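Local coordinates for SusD superfamily protein (Parabacteroides distasonis, PDB 3OTN), which probably binds carbohydrates or other nutrients at the outer membrane, like other SusD-type proteins, at residues A[358-361]-A[362-366]; A[379-382]-A[383-387]; A[407-410]-A[411-414]. All blocks are in the same frame, centred on the assembly; numbering follows the deposited sequence.

Interaction 1. Residues A[358-361]-A[362-366]; sequences YRYT and DVLLM. With EDO (1,2-ethanediol), chain S.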
ATOM      1  N   TYR A 358      -1.939   3.671   5.250  1.00 17.86           N
ATOM      2  CA  TYR A 358      -3.222   3.244   5.878  1.00 18.34           C
ATOM      3  C   TYR A 358      -4.198   4.399   5.924  1.00 16.59           C
ATOM      4  O   TYR A 358      -3.833   5.502   6.332  1.00 16.87           O
ATOM      5  CB  TYR A 358      -3.044   2.691   7.310  1.00 21.32           C
ATOM      6  CG  TYR A 358      -2.425   1.328   7.305  1.00 16.87           C
ATOM      7  CD1 TYR A 358      -3.144   0.232   6.877  1.00 21.22           C
ATOM      8  CD2 TYR A 358      -1.100   1.140   7.669  1.00 21.03           C
ATOM      9  CE1 TYR A 358      -2.565  -1.025   6.800  1.00 21.64           C
ATOM     10  CE2 TYR A 358      -0.516  -0.111   7.598  1.00 20.71           C
ATOM     11  CZ  TYR A 358      -1.265  -1.185   7.170  1.00 23.73           C
ATOM     12  OH  TYR A 358      -0.704  -2.406   7.069  1.00 19.63           O
ATOM     13  N   ARG A 359      -5.437   4.137   5.536  1.00 19.10           N
ATOM     14  CA  ARG A 359      -6.541   5.063   5.723  1.00 19.28           C
ATOM     15  C   ARG A 359      -7.711   4.335   6.397  1.00 17.27           C
ATOM     16  O   ARG A 359      -7.758   3.126   6.453  1.00 17.77           O
ATOM     17  CB  ARG A 359      -6.956   5.724   4.412  1.00 19.23           C
ATOM     18  CG  ARG A 359      -7.611   4.825   3.362  1.00 19.46           C
ATOM     19  CD  ARG A 359      -7.909   5.671   2.168  1.00 20.41           C
ATOM     20  NE  ARG A 359      -8.500   4.975   1.007  1.00 18.94           N
ATOM     21  CZ  ARG A 359      -9.773   5.053   0.614  1.00 17.63           C
ATOM     22  NH1 ARG A 359     -10.670   5.745   1.318  1.00 22.44           N
ATOM     23  NH2 ARG A 359     -10.163   4.457  -0.531  1.00 17.84           N
ATOM     24  N   TYR A 360      -8.613   5.097   6.971  1.00 17.35           N
ATOM     25  CA  TYR A 360      -9.701   4.546   7.782  1.00 19.28           C
ATOM     26  C   TYR A 360     -10.594   3.558   7.061  1.00 20.57           C
ATOM     27  O   TYR A 360     -11.015   2.549   7.667  1.00 22.10           O
ATOM     28  CB  TYR A 360     -10.527   5.706   8.320  1.00 21.08           C
ATOM     29  CG  TYR A 360     -11.496   5.420   9.437  1.00 18.41           C
ATOM     30  CD1 TYR A 360     -11.111   4.713  10.560  1.00 21.11           C
ATOM     31  CD2 TYR A 360     -12.758   5.984   9.417  1.00 20.46           C
ATOM     32  CE1 TYR A 360     -11.984   4.534  11.606  1.00 21.28           C
ATOM     33  CE2 TYR A 360     -13.639   5.812  10.456  1.00 24.77           C
ATOM     34  CZ  TYR A 360     -13.247   5.093  11.543  1.00 24.81           C
ATOM     35  OH  TYR A 360     -14.121   4.911  12.560  1.00 27.12           O
ATOM     36  N   THR A 361     -10.881   3.795   5.782  1.00 19.11           N
ATOM     37  CA  THR A 361     -11.722   2.813   5.028  1.00 20.80           C
ATOM     38  C   THR A 361     -11.147   1.389   5.058  1.00 20.14           C
ATOM     39  O   THR A 361     -11.881   0.423   5.296  1.00 20.12           O
ATOM     40  CB  THR A 361     -12.025   3.248   3.581  1.00 18.62           C
ATOM     41  OG1 THR A 361     -12.804   4.443   3.596  1.00 18.90           O
ATOM     42  CG2 THR A 361     -12.812   2.150   2.807  1.00 16.43           C
ATOM     43  N   ASP A 362      -9.834   1.276   4.866  1.00 21.47           N
ATOM     44  CA  ASP A 362      -9.103   0.006   4.917  1.00 22.66           C
ATOM     45  C   ASP A 362      -9.248  -0.613   6.306  1.00 21.46           C
ATOM     46  O   ASP A 362      -9.561  -1.785   6.431  1.00 19.68           O
ATOM     47  CB  ASP A 362      -7.624   0.284   4.618  1.00 24.02           C
ATOM     48  CG  ASP A 362      -6.764  -0.976   4.393  1.00 31.15           C
ATOM     49  OD1 ASP A 362      -7.230  -2.156   4.449  1.00 26.17           O
ATOM     50  OD2 ASP A 362      -5.552  -0.740   4.124  1.00 36.13           O
ATOM     51  N   VAL A 363      -9.103   0.205   7.339  1.00 21.65           N
ATOM     52  CA  VAL A 363      -9.186  -0.298   8.709  1.00 20.94           C
ATOM     53  C   VAL A 363     -10.603  -0.829   9.000  1.00 19.87           C
ATOM     54  O   VAL A 363     -10.732  -1.873   9.612  1.00 22.70           O
ATOM     55  CB  VAL A 363      -8.762   0.726   9.749  1.00 20.96           C
ATOM     56  CG1 VAL A 363      -8.992   0.167  11.179  1.00 21.67           C
ATOM     57  CG2 VAL A 363      -7.296   1.106   9.551  1.00 18.54           C
ATOM     58  N   LEU A 364     -11.637  -0.101   8.588  1.00 18.62           N
ATOM     59  CA  LEU A 364     -13.025  -0.563   8.733  1.00 18.66           C
ATOM     60  C   LEU A 364     -13.271  -1.932   8.041  1.00 18.44           C
ATOM     61  O   LEU A 364     -13.862  -2.857   8.629  1.00 19.44           O
ATOM     62  CB  LEU A 364     -13.994   0.469   8.160  1.00 20.41           C
ATOM     63  CG  LEU A 364     -14.071   1.862   8.806  1.00 22.90           C
ATOM     64  CD1 LEU A 364     -15.264   2.654   8.279  1.00 16.22           C
ATOM     65  CD2 LEU A 364     -14.133   1.729  10.317  1.00 17.11           C
ATOM     66  N   LEU A 365     -12.797  -2.070   6.812  1.00 18.23           N
ATOM     67  CA  LEU A 365     -12.980  -3.332   6.097  1.00 18.26           C
ATOM     68  C   LEU A 365     -12.112  -4.441   6.720  1.00 19.47           C
ATOM     69  O   LEU A 365     -12.522  -5.583   6.732  1.00 23.02           O
ATOM     70  CB  LEU A 365     -12.678  -3.150   4.616  1.00 17.70           C
ATOM     71  CG  LEU A 365     -13.702  -2.272   3.884  1.00 18.18           C
ATOM     72  CD1 LEU A 365     -13.144  -1.873   2.514  1.00 22.38           C
ATOM     73  CD2 LEU A 365     -15.016  -3.042   3.724  1.00 19.12           C
HETATM   74  N   MSE A 366     -10.925  -4.113   7.247  1.00 18.78           N
HETATM   75  CA  MSE A 366     -10.132  -5.089   8.022  1.00 19.42           C
HETATM   76  C   MSE A 366     -10.855  -5.535   9.278  1.00 20.97           C
HETATM   77  O   MSE A 366     -10.795  -6.713   9.607  1.00 19.34           O
HETATM   78  CB  MSE A 366      -8.739  -4.549   8.368  1.00 18.69           C
HETATM   79  CG  MSE A 366      -7.822  -4.450   7.169  1.00 24.11           C
HETATM   80 SE   MSE A 366      -5.971  -4.238   7.747  0.75 22.88          SE
HETATM   81  CE  MSE A 366      -6.078  -2.512   8.569  1.00 25.44           C
TER
HETATM   82  C1  EDO S 632     -18.280   2.997  12.350  1.00 49.94           C
HETATM   83  O1  EDO S 632     -19.625   2.532  12.189  1.00 49.23           O
HETATM   84  C2  EDO S 632     -17.880   3.836  11.144  1.00 48.29           C
HETATM   85  O2  EDO S 632     -16.958   4.853  11.559  1.00 57.68           O
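Leu364 reaches back one helical turn and lays its CD2 methyl over one face of the Tyr360 ring. CD2 sits 4.0 Å from the ring centroid of Tyr360, 23° off the normal, a CH-pi contact set toward the ring's rim near CZ. The torsion of Tyr360 makes this possible: CG stands anti to the backbone N (chi1 -166°), which swings the ring to where Leu364 CD2 can cover it. The phenol OH of Tyr360 bonds to O2 of a 1,2-ethanediol at 3.0 Å; the diol probably comes from the crystallisation liquor. With an alanine here, the Leu364 methyl would probably lose the aromatic face it rests on and the diol its hydroxyl partner. In the backbone, Leu364 N bonds to Tyr360 O at 2.9 Å. One residue on, Leu365 N bonds to Thr361 O, and Leu365 CD1 lies beside Thr361 CG2 at 4.0 Å. This is the first turn of helix 360-375, entered directly from strand 358-359, with Arg359 at the N-cap position. Arg359 O receives weak bonds from Asp362 N and Val363 N. On the strand side, Tyr358 CD1 comes within 3.8 Å of Asp362 OD2, ring and carboxylate planes 30° apart. Both polar ends are held from outside: Tyr358 OH by Asp196, and the buried Asp362 carboxylate by Lys423 and Arg414. Arg359 pairs with Glu421 through NH2 and with Glu248 through NH1, and Glu248 also bonds to Thr361 OG1.

Interaction 2. Residues A[379-382]-A[383-387]; sequences NQQS and IDIVN. With EDO (1,2-ethanediol), chain S.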
ATOM      1  N   ASN A 379     -21.323  -9.128  12.988  1.00 32.45           N
ATOM      2  CA  ASN A 379     -22.024  -8.336  14.011  1.00 31.67           C
ATOM      3  C   ASN A 379     -22.500  -6.999  13.404  1.00 33.35           C
ATOM      4  O   ASN A 379     -22.215  -6.682  12.222  1.00 28.50           O
ATOM      5  CB  ASN A 379     -21.153  -8.165  15.273  1.00 31.44           C
ATOM      6  CG  ASN A 379     -19.904  -7.271  15.063  1.00 29.93           C
ATOM      7  OD1 ASN A 379     -19.789  -6.513  14.100  1.00 29.03           O
ATOM      8  ND2 ASN A 379     -18.983  -7.352  16.009  1.00 25.71           N
ATOM      9  N   GLN A 380     -23.217  -6.201  14.204  1.00 33.26           N
ATOM     10  CA  GLN A 380     -23.826  -4.972  13.689  1.00 30.74           C
ATOM     11  C   GLN A 380     -22.791  -3.967  13.183  1.00 29.86           C
ATOM     12  O   GLN A 380     -23.059  -3.263  12.214  1.00 28.81           O
ATOM     13  CB  GLN A 380     -24.752  -4.303  14.719  1.00 33.34           C
ATOM     14  CG  GLN A 380     -25.652  -3.189  14.125  1.00 29.43           C
ATOM     15  CD  GLN A 380     -26.606  -3.730  13.059  1.00 38.07           C
ATOM     16  OE1 GLN A 380     -27.259  -4.762  13.256  1.00 33.31           O
ATOM     17  NE2 GLN A 380     -26.676  -3.048  11.926  1.00 36.89           N
ATOM     18  N   GLN A 381     -21.626  -3.908  13.838  1.00 28.60           N
ATOM     19  CA  GLN A 381     -20.564  -2.972  13.463  1.00 28.47           C
ATOM     20  C   GLN A 381     -20.069  -3.275  12.043  1.00 27.47           C
ATOM     21  O   GLN A 381     -19.890  -2.361  11.250  1.00 27.35           O
ATOM     22  CB  GLN A 381     -19.406  -3.048  14.469  1.00 29.00           C
ATOM     23  CG  GLN A 381     -18.209  -2.138  14.169  1.00 26.14           C
ATOM     24  CD  GLN A 381     -18.572  -0.671  14.141  1.00 31.01           C
ATOM     25  OE1 GLN A 381     -18.431  -0.011  15.153  1.00 30.27           O
ATOM     26  NE2 GLN A 381     -19.054  -0.149  12.984  1.00 25.15           N
ATOM     27  N   SER A 382     -19.916  -4.561  11.725  1.00 28.46           N
ATOM     28  CA  SER A 382     -19.435  -4.997  10.401  1.00 24.39           C
ATOM     29  C   SER A 382     -20.487  -4.753   9.346  1.00 22.56           C
ATOM     30  O   SER A 382     -20.171  -4.296   8.254  1.00 24.10           O
ATOM     31  CB  SER A 382     -19.028  -6.478  10.426  1.00 25.52           C
ATOM     32  OG  SER A 382     -17.929  -6.695  11.301  1.00 29.12           O
ATOM     33  N   ILE A 383     -21.742  -5.051   9.677  1.00 26.23           N
ATOM     34  CA  ILE A 383     -22.866  -4.785   8.791  1.00 26.64           C
ATOM     35  C   ILE A 383     -22.914  -3.297   8.459  1.00 27.05           C
ATOM     36  O   ILE A 383     -23.025  -2.930   7.293  1.00 25.81           O
ATOM     37  CB  ILE A 383     -24.208  -5.256   9.400  1.00 27.62           C
ATOM     38  CG1 ILE A 383     -24.280  -6.793   9.383  1.00 28.91           C
ATOM     39  CG2 ILE A 383     -25.439  -4.662   8.648  1.00 27.97           C
ATOM     40  CD1 ILE A 383     -25.430  -7.361  10.186  1.00 27.86           C
ATOM     41  N   ASP A 384     -22.806  -2.453   9.487  1.00 28.33           N
ATOM     42  CA  ASP A 384     -22.840  -0.997   9.293  1.00 27.11           C
ATOM     43  C   ASP A 384     -21.658  -0.513   8.427  1.00 25.33           C
ATOM     44  O   ASP A 384     -21.828   0.371   7.618  1.00 25.98           O
ATOM     45  CB  ASP A 384     -22.854  -0.248  10.649  1.00 25.85           C
ATOM     46  CG  ASP A 384     -24.163  -0.389  11.403  1.00 29.35           C
ATOM     47  OD1 ASP A 384     -25.186  -0.801  10.817  1.00 37.85           O
ATOM     48  OD2 ASP A 384     -24.174  -0.081  12.615  1.00 31.96           O
ATOM     49  N   ILE A 385     -20.473  -1.096   8.597  1.00 27.23           N
ATOM     50  CA  ILE A 385     -19.273  -0.721   7.812  1.00 25.50           C
ATOM     51  C   ILE A 385     -19.502  -0.977   6.308  1.00 25.31           C
ATOM     52  O   ILE A 385     -19.316  -0.072   5.487  1.00 28.20           O
ATOM     53  CB  ILE A 385     -18.013  -1.474   8.344  1.00 25.95           C
ATOM     54  CG1 ILE A 385     -17.529  -0.823   9.640  1.00 24.84           C
ATOM     55  CG2 ILE A 385     -16.868  -1.569   7.281  1.00 24.56           C
ATOM     56  CD1 ILE A 385     -16.611  -1.724  10.489  1.00 22.01           C
ATOM     57  N   VAL A 386     -19.975  -2.176   5.976  1.00 24.10           N
ATOM     58  CA  VAL A 386     -20.291  -2.522   4.601  1.00 25.19           C
ATOM     59  C   VAL A 386     -21.373  -1.598   4.028  1.00 25.98           C
ATOM     60  O   VAL A 386     -21.245  -1.121   2.903  1.00 24.67           O
ATOM     61  CB  VAL A 386     -20.691  -4.021   4.458  1.00 26.62           C
ATOM     62  CG1 VAL A 386     -21.298  -4.290   3.120  1.00 25.97           C
ATOM     63  CG2 VAL A 386     -19.444  -4.898   4.639  1.00 24.10           C
ATOM     64  N   ASN A 387     -22.408  -1.296   4.808  1.00 24.63           N
ATOM     65  CA  ASN A 387     -23.465  -0.396   4.312  1.00 25.71           C
ATOM     66  C   ASN A 387     -23.059   1.081   4.169  1.00 26.46           C
ATOM     67  O   ASN A 387     -23.562   1.769   3.290  1.00 26.74           O
ATOM     68  CB  ASN A 387     -24.726  -0.543   5.159  1.00 25.68           C
ATOM     69  CG  ASN A 387     -25.409  -1.888   4.953  1.00 29.86           C
ATOM     70  OD1 ASN A 387     -25.266  -2.528   3.910  1.00 30.20           O
ATOM     71  ND2 ASN A 387     -26.161  -2.314   5.944  1.00 27.86           N
TER
HETATM   72  C1  EDO S 632     -18.280   2.997  12.350  1.00 49.94           C
HETATM   73  O1  EDO S 632     -19.625   2.532  12.189  1.00 49.23           O
HETATM   74  C2  EDO S 632     -17.880   3.836  11.144  1.00 48.29           C
HETATM   75  O2  EDO S 632     -16.958   4.853  11.559  1.00 57.68           O
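Asn379 O receives Ile383 N at 3.1 Å, and the same i to i+4 backbone bonding follows from Asp384 N to Gln380 O, Ile385 N to Gln381 O and Val386 N to Ser382 O. Across this turn, the side chain of Gln380 folds over to Asp384. Its first torsion (chi1 -167°) sends CG away from the amide nitrogen of its own backbone, and a bend at chi2 turns the side-chain amide toward the carboxylate. Gln380 NE2 then bonds to Asp384 OD1 at 2.9 Å and 157°. The acceptor lies in the amide plane of Gln380, but the donor comes from above the carboxylate plane, and the two planes are 53° apart. The NE2 of Gln380 also passes Ile383 CG2 at 3.9 Å. Asn379 is the N-cap of helix 380-392. Its OD1 accepts Ser382 N at 3.1 Å, the classic side-chain cap three residues ahead. Tyr367 bonds to the amide nitrogen of that cap and Gln371 to both Ser382 OG and Asn379 N, so helix 360-375 positions this helix start. Gln381 folds in the same way as Gln380, but over Ile385: its NE2 lies 3.7 Å from Ile385 CG1. The same NE2 donates to O1 of the 1,2-ethanediol at 2.9 Å, and Gln388 is a further partner of the diol. Ile385 packs on Leu364 and Tyr367, while Val386 packs on Phe406 and Val410 of helix 403-418.

Interaction 3. Residues A[407-410]-A[411-414]; sequences LEEV and WDQR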
ATOM      1  N   LEU A 407     -18.457 -12.296   3.924  1.00 23.71           N
ATOM      2  CA  LEU A 407     -17.020 -12.178   3.708  1.00 23.04           C
ATOM      3  C   LEU A 407     -16.687 -11.782   2.263  1.00 23.50           C
ATOM      4  O   LEU A 407     -15.813 -10.936   2.024  1.00 22.31           O
ATOM      5  CB  LEU A 407     -16.320 -13.469   4.099  1.00 22.67           C
ATOM      6  CG  LEU A 407     -14.800 -13.546   4.003  1.00 29.98           C
ATOM      7  CD1 LEU A 407     -14.132 -12.368   4.695  1.00 25.39           C
ATOM      8  CD2 LEU A 407     -14.326 -14.870   4.580  1.00 26.41           C
ATOM      9  N   GLU A 408     -17.396 -12.361   1.293  1.00 22.90           N
ATOM     10  CA  GLU A 408     -17.121 -12.034  -0.096  1.00 24.27           C
ATOM     11  C   GLU A 408     -17.546 -10.595  -0.445  1.00 23.10           C
ATOM     12  O   GLU A 408     -16.914  -9.951  -1.304  1.00 23.55           O
ATOM     13  CB  GLU A 408     -17.737 -13.085  -1.030  1.00 22.91           C
ATOM     14  CG  GLU A 408     -17.049 -14.433  -0.860  1.00 25.40           C
ATOM     15  CD  GLU A 408     -17.437 -15.486  -1.878  1.00 36.45           C
ATOM     16  OE1 GLU A 408     -18.176 -15.175  -2.827  1.00 29.65           O
ATOM     17  OE2 GLU A 408     -16.959 -16.633  -1.719  1.00 36.22           O
ATOM     18  N   GLU A 409     -18.596 -10.093   0.198  1.00 25.38           N
ATOM     19  CA  GLU A 409     -19.003  -8.680   0.026  1.00 24.81           C
ATOM     20  C   GLU A 409     -17.967  -7.722   0.609  1.00 25.55           C
ATOM     21  O   GLU A 409     -17.716  -6.679   0.008  1.00 24.98           O
ATOM     22  CB  GLU A 409     -20.371  -8.413   0.648  1.00 25.88           C
ATOM     23  CG  GLU A 409     -20.822  -6.946   0.623  1.00 27.42           C
ATOM     24  CD  GLU A 409     -20.965  -6.381  -0.784  1.00 27.32           C
ATOM     25  OE1 GLU A 409     -21.150  -7.143  -1.759  1.00 29.66           O
ATOM     26  OE2 GLU A 409     -20.929  -5.150  -0.900  1.00 31.52           O
ATOM     27  N   VAL A 410     -17.368  -8.071   1.757  1.00 23.88           N
ATOM     28  CA  VAL A 410     -16.246  -7.272   2.344  1.00 23.39           C
ATOM     29  C   VAL A 410     -15.068  -7.251   1.366  1.00 19.73           C
ATOM     30  O   VAL A 410     -14.533  -6.199   1.037  1.00 19.88           O
ATOM     31  CB  VAL A 410     -15.803  -7.845   3.705  1.00 22.74           C
ATOM     32  CG1 VAL A 410     -14.521  -7.181   4.203  1.00 20.93           C
ATOM     33  CG2 VAL A 410     -16.947  -7.735   4.739  1.00 20.80           C
ATOM     34  N   TRP A 411     -14.718  -8.429   0.848  1.00 21.86           N
ATOM     35  CA  TRP A 411     -13.705  -8.529  -0.189  1.00 22.63           C
ATOM     36  C   TRP A 411     -14.073  -7.641  -1.381  1.00 23.19           C
ATOM     37  O   TRP A 411     -13.227  -6.877  -1.859  1.00 21.74           O
ATOM     38  CB  TRP A 411     -13.501  -9.956  -0.651  1.00 20.22           C
ATOM     39  CG  TRP A 411     -12.797 -10.850   0.321  1.00 26.86           C
ATOM     40  CD1 TRP A 411     -12.072 -10.486   1.447  1.00 22.75           C
ATOM     41  CD2 TRP A 411     -12.724 -12.265   0.246  1.00 22.86           C
ATOM     42  NE1 TRP A 411     -11.568 -11.603   2.058  1.00 24.65           N
ATOM     43  CE2 TRP A 411     -11.960 -12.709   1.355  1.00 21.53           C
ATOM     44  CE3 TRP A 411     -13.251 -13.217  -0.639  1.00 22.99           C
ATOM     45  CZ2 TRP A 411     -11.682 -14.064   1.576  1.00 24.33           C
ATOM     46  CZ3 TRP A 411     -12.970 -14.574  -0.412  1.00 26.47           C
ATOM     47  CH2 TRP A 411     -12.204 -14.975   0.693  1.00 25.82           C
ATOM     48  N   ASP A 412     -15.331  -7.713  -1.833  1.00 23.74           N
ATOM     49  CA  ASP A 412     -15.767  -6.899  -2.965  1.00 23.01           C
ATOM     50  C   ASP A 412     -15.481  -5.412  -2.713  1.00 23.86           C
ATOM     51  O   ASP A 412     -14.887  -4.709  -3.573  1.00 22.69           O
ATOM     52  CB  ASP A 412     -17.257  -7.077  -3.269  1.00 25.38           C
ATOM     53  CG  ASP A 412     -17.568  -8.300  -4.158  1.00 26.45           C
ATOM     54  OD1 ASP A 412     -16.680  -9.133  -4.484  1.00 22.39           O
ATOM     55  OD2 ASP A 412     -18.748  -8.426  -4.532  1.00 31.06           O
ATOM     56  N   GLN A 413     -15.891  -4.921  -1.546  1.00 21.65           N
ATOM     57  CA  GLN A 413     -15.665  -3.523  -1.237  1.00 19.65           C
ATOM     58  C   GLN A 413     -14.182  -3.177  -1.104  1.00 15.96           C
ATOM     59  O   GLN A 413     -13.801  -2.054  -1.402  1.00 17.17           O
ATOM     60  CB  GLN A 413     -16.488  -3.048  -0.031  1.00 21.69           C
ATOM     61  CG  GLN A 413     -17.995  -3.187  -0.229  1.00 24.51           C
ATOM     62  CD  GLN A 413     -18.473  -2.595  -1.541  1.00 22.93           C
ATOM     63  OE1 GLN A 413     -17.985  -1.550  -1.959  1.00 25.81           O
ATOM     64  NE2 GLN A 413     -19.417  -3.256  -2.196  1.00 20.97           N
ATOM     65  N   ARG A 414     -13.347  -4.137  -0.709  1.00 16.93           N
ATOM     66  CA  ARG A 414     -11.920  -3.933  -0.719  1.00 17.86           C
ATOM     67  C   ARG A 414     -11.426  -3.721  -2.158  1.00 19.89           C
ATOM     68  O   ARG A 414     -10.632  -2.812  -2.407  1.00 18.86           O
ATOM     69  CB  ARG A 414     -11.181  -5.086  -0.056  1.00 19.35           C
ATOM     70  CG  ARG A 414     -11.387  -5.122   1.474  1.00 25.19           C
ATOM     71  CD  ARG A 414     -10.490  -6.188   2.124  1.00 28.81           C
ATOM     72  NE  ARG A 414      -9.108  -5.754   2.015  1.00 20.74           N
ATOM     73  CZ  ARG A 414      -8.538  -4.838   2.775  1.00 22.57           C
ATOM     74  NH1 ARG A 414      -9.182  -4.291   3.798  1.00 23.27           N
ATOM     75  NH2 ARG A 414      -7.288  -4.489   2.538  1.00 24.70           N
TER
HETATM   76  O   HOH W   1     -20.463  -6.347  -4.308  1.00 33.30           O
HETATM   77  O   HOH W   2     -21.000  -9.545  -2.854  1.00 37.98           O
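Leu407 and Trp411 make the apolar part of this helical turn. Leu407 CD1 approaches the five-membered ring of Trp411 off-centre, in a CH-pi contact 4.2 Å from its centroid. Leu407 CG also lies 4.0 Å from Trp411 CE2. Glu408 adds its CG methylene, 4.0 Å from Trp411 CE3. Among side-chain hydrogen bonds, Gln413 NE2 meets Glu409 OE2 at 2.7 Å and 157°, from above the carboxylate plane. CG of Glu409 points away from its own amide nitrogen (chi1 175°), and the chain then folds back to meet Gln413. Its OE2 also takes Arg390. The like charges Glu409 OE1 and Asp412 OD2 stand 3.9 Å apart, and the two carboxylate planes are 74° apart. Two waters bridge these oxygens, which probably eases the repulsion; the second lies 2.6 Å from Glu409 OE1. Backbone bonds run i to i+4, from Trp411 N to Leu407 O through Arg414 N to Val410 O. Helix 403-418 packs between its neighbours: Val410 and Gln413 meet helix 380-392, Trp411 NE1 bonds to Glu369 of helix 360-375, Arg414 pairs with Asp427 of helix 424-431, and Asp412 meets Arg435 and Tyr442 of strands 433-435 and 442-444.

The three contacts follow in series along the chain, on helices 360-375, 380-392 and 403-418, all in the RagB/SusD part of the chain. Their centres lie about 12 to 13 Å apart, and each touches the other two. Interactions 1 and 2 meet where Ile385 CD1 packs 3.5 Å from Leu364 O, and both touch the same 1,2-ethanediol. Interactions 1 and 3 are joined by the salt bridge from Arg414 NH1 to Asp362 OD1, at 3.0 Å. Interactions 2 and 3 meet through Val386, which packs on Glu409 and Val410. These direct contacts and the salt bridge join three consecutive helices into one packed unit, buried at interaction 1 and partly exposed at the other two.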